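Local structure of glycosylation Associate Protein 2 (6OYC) at residues H192-L206 / A216-Q228. The protein probably works with its partner Gap proteins in glycosylation and accessory Sec secretion of a streptococcal surface protein, and may bind carbohydrate. Numbering follows the deposited sequence.
Sequences HIIEGDIDIRLVISL and AKEWYFEKEDLNQ. With SO4 (sulfate ion), chain P.
An antiparallel beta hairpin pairs strand 198-206 with strand 216-222 at the border of a five-stranded antiparallel sheet, where L202 and I204 sit beside F221 and W219. Within this chain 215-222 is the outermost strand, while 198-208 is also flanked by strand 238-247. The hydrogen-bonded pairs are L202 with F221 and I204 with W219. L202 N reaches F221 O at 2.7 Å, and W219 N returns to I204 O at 2.9 Å. K223 N, just past the strand, still bonds to I200 O.

The face with L202, I204, W219 and F221 is mainly apolar. I204 splits its branches: CD1 meets the F221 ring at its edge, 3.9 Å from CD2, and CG2 lies near W219 CE3. L232 of strand 230-232 touches I204 and both rings. W219 NE1 binds O3 of a sulfate, probably from the crystallisation liquor. The chain then turns through 224-227, and L226 folds back onto this face. Its CD1 packs 3.5 Å from I200 CG1 and its CD2 against L202 CB. With chi1 at 61°, I200 CG1 sits between its backbone N and carbonyl carbon, close to that methyl. H192, before the corner at 196-197, sets its ring edge near L226 O, while its ND1 bonds to L190 O.

The opposite face, with R201, V203, S205, E218, Y220 and E222, is more polar. S205 OG bonds to K243 NZ; its very short approach to E218 OE1 is doubtful. R201 bends at chi3 (-67°) and lies alongside E222. Its NE and NH2 both grip E222 OE1, each at 3.0 Å, while K223 NZ takes the anti lone pair of E222 OE2 at 3.2 Å.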
loop_
_atom_site.group_PDB
_atom_site.type_symbol
_atom_site.label_atom_id
_atom_site.label_comp_id
_atom_site.label_asym_id
_atom_site.label_seq_id
_atom_site.Cartn_x
_atom_site.Cartn_y
_atom_site.Cartn_z
ATOM N N HIS B 192 -11.204 0.890 14.508
ATOM C CA HIS B 192 -12.177 0.686 15.568
ATOM C C HIS B 192 -13.527 1.159 15.084
ATOM O O HIS B 192 -13.644 1.802 14.044
ATOM C CB HIS B 192 -11.798 1.443 16.825
ATOM C CG HIS B 192 -11.888 2.915 16.641
ATOM N ND1 HIS B 192 -11.051 3.598 15.784
ATOM C CD2 HIS B 192 -12.742 3.833 17.154
ATOM C CE1 HIS B 192 -11.370 4.881 15.796
ATOM N NE2 HIS B 192 -12.398 5.045 16.609
ATOM N N ILE B 193 -14.537 0.856 15.890
ATOM C CA ILE B 193 -15.912 1.271 15.673
ATOM C C ILE B 193 -16.550 1.520 17.033
ATOM O O ILE B 193 -16.358 0.738 17.966
ATOM C CB ILE B 193 -16.695 0.204 14.893
ATOM C CG1 ILE B 193 -16.393 0.315 13.407
ATOM C CG2 ILE B 193 -18.177 0.368 15.131
ATOM C CD1 ILE B 193 -16.655 -0.976 12.691
ATOM N N ILE B 194 -17.320 2.605 17.130
ATOM C CA ILE B 194 -18.057 2.988 18.327
ATOM C C ILE B 194 -19.542 2.809 18.069
ATOM O O ILE B 194 -20.025 3.134 16.984
ATOM C CB ILE B 194 -17.805 4.459 18.714
ATOM C CG1 ILE B 194 -16.319 4.766 18.829
ATOM C CG2 ILE B 194 -18.530 4.778 19.999
ATOM C CD1 ILE B 194 -15.615 3.815 19.702
ATOM N N GLU B 195 -20.276 2.336 19.078
ATOM C CA GLU B 195 -21.732 2.420 19.104
ATOM C C GLU B 195 -22.159 2.921 20.473
ATOM O O GLU B 195 -21.688 2.406 21.494
ATOM C CB GLU B 195 -22.390 1.078 18.814
ATOM C CG GLU B 195 -21.886 0.406 17.554
ATOM C CD GLU B 195 -22.242 -1.070 17.517
ATOM O OE1 GLU B 195 -21.333 -1.922 17.359
ATOM O OE2 GLU B 195 -23.443 -1.380 17.663
ATOM N N GLY B 196 -23.041 3.918 20.491
ATOM C CA GLY B 196 -23.518 4.531 21.717
ATOM C C GLY B 196 -22.856 5.865 21.983
ATOM O O GLY B 196 -22.152 6.435 21.144
ATOM N N ASP B 197 -23.083 6.365 23.197
ATOM C CA ASP B 197 -22.475 7.622 23.645
ATOM C C ASP B 197 -21.153 7.331 24.359
ATOM O O ASP B 197 -21.014 7.450 25.579
ATOM C CB ASP B 197 -23.435 8.388 24.546
ATOM C CG ASP B 197 -24.850 8.383 24.015
ATOM O OD1 ASP B 197 -25.084 8.928 22.909
ATOM O OD2 ASP B 197 -25.726 7.815 24.705
ATOM N N ILE B 198 -20.166 6.926 23.564
ATOM C CA ILE B 198 -18.831 6.626 24.058
ATOM C C ILE B 198 -17.853 7.589 23.422
ATOM O O ILE B 198 -17.923 7.856 22.221
ATOM C CB ILE B 198 -18.387 5.191 23.742
ATOM C CG1 ILE B 198 -19.408 4.194 24.226
ATOM C CG2 ILE B 198 -17.025 4.906 24.391
ATOM C CD1 ILE B 198 -18.774 2.850 24.460
ATOM N N ASP B 199 -16.927 8.082 24.216
ATOM C CA ASP B 199 -15.771 8.776 23.690
ATOM C C ASP B 199 -14.542 7.992 24.119
ATOM O O ASP B 199 -14.479 7.493 25.247
ATOM C CB ASP B 199 -15.728 10.227 24.194
ATOM C CG ASP B 199 -16.891 11.078 23.655
ATOM O OD1 ASP B 199 -17.652 10.596 22.787
ATOM O OD2 ASP B 199 -17.039 12.239 24.089
ATOM N N ILE B 200 -13.591 7.835 23.213
ATOM C CA ILE B 200 -12.331 7.194 23.552
ATOM C C ILE B 200 -11.193 8.162 23.267
ATOM O O ILE B 200 -11.252 8.972 22.332
ATOM C CB ILE B 200 -12.115 5.859 22.805
ATOM C CG1 ILE B 200 -12.087 6.081 21.302
ATOM C CG2 ILE B 200 -13.193 4.843 23.172
ATOM C CD1 ILE B 200 -11.720 4.837 20.528
ATOM N N ARG B 201 -10.150 8.067 24.097
ATOM C CA ARG B 201 -8.936 8.860 23.977
ATOM C C ARG B 201 -7.710 7.953 24.018
ATOM O O ARG B 201 -7.567 7.114 24.915
ATOM C CB ARG B 201 -8.836 9.911 25.087
ATOM C CG ARG B 201 -7.481 10.618 25.071
ATOM C CD ARG B 201 -7.299 11.574 26.239
ATOM N NE ARG B 201 -8.214 12.704 26.136
ATOM C CZ ARG B 201 -8.715 13.375 27.168
ATOM N NH1 ARG B 201 -8.391 13.055 28.414
ATOM N NH2 ARG B 201 -9.549 14.376 26.941
ATOM N N LEU B 202 -6.816 8.148 23.066
ATOM C CA LEU B 202 -5.551 7.437 23.009
ATOM C C LEU B 202 -4.454 8.340 23.558
ATOM O O LEU B 202 -4.292 9.470 23.089
ATOM C CB LEU B 202 -5.248 7.051 21.563
ATOM C CG LEU B 202 -4.512 5.763 21.257
ATOM C CD1 LEU B 202 -5.252 4.577 21.864
ATOM C CD2 LEU B 202 -4.391 5.629 19.754
ATOM N N VAL B 203 -3.705 7.852 24.545
ATOM C CA VAL B 203 -2.544 8.557 25.078
ATOM C C VAL B 203 -1.288 7.821 24.631
ATOM O O VAL B 203 -1.181 6.599 24.778
ATOM C CB VAL B 203 -2.607 8.693 26.609
ATOM C CG1 VAL B 203 -1.335 9.315 27.131
ATOM C CG2 VAL B 203 -3.819 9.519 27.005
ATOM N N ILE B 204 -0.359 8.560 24.045
ATOM C CA ILE B 204 0.821 8.006 23.410
ATOM C C ILE B 204 2.015 8.695 24.045
ATOM O O ILE B 204 2.134 9.923 23.959
ATOM C CB ILE B 204 0.788 8.225 21.883
ATOM C CG1 ILE B 204 -0.473 7.585 21.314
ATOM C CG2 ILE B 204 2.041 7.650 21.185
ATOM C CD1 ILE B 204 -0.833 8.072 19.974
ATOM N N SER B 205 2.881 7.909 24.692
ATOM C CA SER B 205 4.027 8.408 25.454
ATOM C C SER B 205 5.341 7.961 24.807
ATOM O O SER B 205 5.565 6.759 24.600
ATOM C CB SER B 205 3.976 7.916 26.913
ATOM O OG SER B 205 2.741 8.214 27.556
ATOM N N LEU B 206 6.224 8.919 24.533
ATOM C CA LEU B 206 7.516 8.635 23.910
ATOM C C LEU B 206 8.582 8.423 24.990
ATOM O O LEU B 206 9.013 9.377 25.650
ATOM C CB LEU B 206 7.906 9.770 22.973
ATOM C CG LEU B 206 9.276 9.671 22.295
ATOM C CD1 LEU B 206 9.424 8.348 21.540
ATOM C CD2 LEU B 206 9.462 10.877 21.359
ATOM N N ALA B 216 9.816 11.683 27.099
ATOM C CA ALA B 216 10.183 12.990 26.552
ATOM C C ALA B 216 8.997 13.733 25.957
ATOM O O ALA B 216 9.069 14.956 25.802
ATOM C CB ALA B 216 11.262 12.860 25.469
ATOM N N LYS B 217 7.919 13.037 25.614
ATOM C CA LYS B 217 6.844 13.658 24.853
ATOM C C LYS B 217 5.619 12.768 24.942
ATOM O O LYS B 217 5.733 11.534 24.901
ATOM C CB LYS B 217 7.259 13.865 23.380
ATOM C CG LYS B 217 6.194 14.543 22.496
ATOM C CD LYS B 217 6.624 15.956 22.056
ATOM C CE LYS B 217 5.473 16.751 21.397
ATOM N NZ LYS B 217 4.288 17.016 22.294
ATOM N N GLU B 218 4.457 13.400 25.093
ATOM C CA GLU B 218 3.172 12.711 25.091
ATOM C C GLU B 218 2.229 13.436 24.152
ATOM O O GLU B 218 2.182 14.668 24.157
ATOM C CB GLU B 218 2.499 12.669 26.485
ATOM C CG GLU B 218 3.068 11.657 27.427
ATOM C CD GLU B 218 2.095 11.289 28.542
ATOM O OE1 GLU B 218 1.985 10.084 28.858
ATOM O OE2 GLU B 218 1.438 12.204 29.089
ATOM N N TRP B 219 1.454 12.662 23.387
ATOM C CA TRP B 219 0.328 13.158 22.610
ATOM C C TRP B 219 -0.960 12.483 23.066
ATOM O O TRP B 219 -0.940 11.411 23.684
ATOM C CB TRP B 219 0.499 12.879 21.115
ATOM C CG TRP B 219 1.785 13.317 20.461
ATOM C CD1 TRP B 219 1.958 14.417 19.671
ATOM C CD2 TRP B 219 3.049 12.634 20.476
ATOM N NE1 TRP B 219 3.249 14.471 19.215
ATOM C CE2 TRP B 219 3.938 13.385 19.678
ATOM C CE3 TRP B 219 3.517 11.466 21.093
ATOM C CZ2 TRP B 219 5.281 13.014 19.485
ATOM C CZ3 TRP B 219 4.843 11.089 20.896
ATOM C CH2 TRP B 219 5.715 11.863 20.095
ATOM N N TYR B 220 -2.095 13.088 22.711
ATOM C CA TYR B 220 -3.390 12.456 22.927
ATOM C C TYR B 220 -4.253 12.655 21.689
ATOM O O TYR B 220 -4.101 13.634 20.958
ATOM C CB TYR B 220 -4.116 13.010 24.165
ATOM C CG TYR B 220 -4.666 14.390 23.913
ATOM C CD1 TYR B 220 -3.850 15.514 24.025
ATOM C CD2 TYR B 220 -5.990 14.579 23.512
ATOM C CE1 TYR B 220 -4.338 16.788 23.757
ATOM C CE2 TYR B 220 -6.481 15.858 23.241
ATOM C CZ TYR B 220 -5.647 16.953 23.367
ATOM O OH TYR B 220 -6.116 18.227 23.106
ATOM N N PHE B 221 -5.163 11.716 21.462
ATOM C CA PHE B 221 -6.085 11.802 20.338
ATOM C C PHE B 221 -7.401 11.171 20.757
ATOM O O PHE B 221 -7.415 10.085 21.352
ATOM C CB PHE B 221 -5.505 11.108 19.086
ATOM C CG PHE B 221 -4.213 11.716 18.617
ATOM C CD1 PHE B 221 -4.214 12.863 17.832
ATOM C CD2 PHE B 221 -2.994 11.175 19.013
ATOM C CE1 PHE B 221 -3.021 13.453 17.444
ATOM C CE2 PHE B 221 -1.805 11.751 18.628
ATOM C CZ PHE B 221 -1.808 12.888 17.836
ATOM N N GLU B 222 -8.501 11.844 20.459
ATOM C CA GLU B 222 -9.807 11.344 20.849
ATOM C C GLU B 222 -10.759 11.467 19.676
ATOM O O GLU B 222 -10.444 12.095 18.662
ATOM C CB GLU B 222 -10.349 12.092 22.062
ATOM C CG GLU B 222 -10.363 13.578 21.878
ATOM C CD GLU B 222 -10.434 14.321 23.196
ATOM O OE1 GLU B 222 -9.408 14.387 23.907
ATOM O OE2 GLU B 222 -11.516 14.841 23.525
ATOM N N LYS B 223 -11.938 10.854 19.848
ATOM C CA LYS B 223 -13.058 10.795 18.900
ATOM C C LYS B 223 -12.653 10.844 17.432
ATOM O O LYS B 223 -12.183 9.843 16.890
ATOM C CB LYS B 223 -14.079 11.912 19.177
ATOM C CG LYS B 223 -13.891 12.606 20.508
ATOM C CD LYS B 223 -15.080 13.473 20.874
ATOM C CE LYS B 223 -14.739 14.308 22.076
ATOM N NZ LYS B 223 -14.041 15.568 21.661
ATOM N N GLU B 224 -12.855 11.990 16.775
ATOM C CA GLU B 224 -12.726 12.041 15.320
ATOM C C GLU B 224 -11.281 11.860 14.881
ATOM O O GLU B 224 -11.030 11.288 13.814
ATOM C CB GLU B 224 -13.301 13.354 14.781
ATOM C CG GLU B 224 -13.043 13.628 13.278
ATOM C CD GLU B 224 -13.537 12.513 12.324
ATOM O OE1 GLU B 224 -13.032 12.457 11.177
ATOM O OE2 GLU B 224 -14.434 11.714 12.701
ATOM N N ASP B 225 -10.326 12.316 15.696
ATOM C CA ASP B 225 -8.916 12.113 15.378
ATOM C C ASP B 225 -8.574 10.633 15.260
ATOM O O ASP B 225 -7.756 10.253 14.420
ATOM C CB ASP B 225 -8.037 12.780 16.434
ATOM C CG ASP B 225 -7.999 14.281 16.277
ATOM O OD1 ASP B 225 -8.344 14.745 15.174
ATOM O OD2 ASP B 225 -7.636 14.992 17.236
ATOM N N LEU B 226 -9.189 9.780 16.088
ATOM C CA LEU B 226 -8.863 8.356 16.032
ATOM C C LEU B 226 -9.411 7.676 14.793
ATOM O O LEU B 226 -9.021 6.537 14.519
ATOM C CB LEU B 226 -9.380 7.638 17.274
ATOM C CG LEU B 226 -8.675 8.111 18.539
ATOM C CD1 LEU B 226 -9.147 7.332 19.774
ATOM C CD2 LEU B 226 -7.166 7.994 18.363
ATOM N N ASN B 227 -10.319 8.338 14.067
ATOM C CA ASN B 227 -10.798 7.891 12.762
ATOM C C ASN B 227 -9.814 8.193 11.645
ATOM O O ASN B 227 -9.996 7.694 10.525
ATOM C CB ASN B 227 -12.139 8.558 12.426
ATOM C CG ASN B 227 -13.291 7.989 13.229
ATOM O OD1 ASN B 227 -13.283 6.820 13.622
ATOM N ND2 ASN B 227 -14.286 8.815 13.478
ATOM N N GLN B 228 -8.802 9.007 11.918
ATOM C CA GLN B 228 -7.860 9.469 10.918
ATOM C C GLN B 228 -6.480 8.905 11.199
ATOM O O GLN B 228 -6.153 8.505 12.318
ATOM C CB GLN B 228 -7.787 11.006 10.892
ATOM C CG GLN B 228 -9.101 11.692 10.537
ATOM C CD GLN B 228 -9.770 11.071 9.309
ATOM O OE1 GLN B 228 -9.095 10.614 8.377
ATOM N NE2 GLN B 228 -11.103 11.053 9.306
HETATM S S SO4 P . 3.877 18.001 18.129
HETATM O O1 SO4 P . 2.532 17.479 18.314
HETATM O O2 SO4 P . 4.208 18.843 19.277
HETATM O O3 SO4 P . 4.802 16.868 18.023
HETATM O O4 SO4 P . 3.912 18.797 16.895
#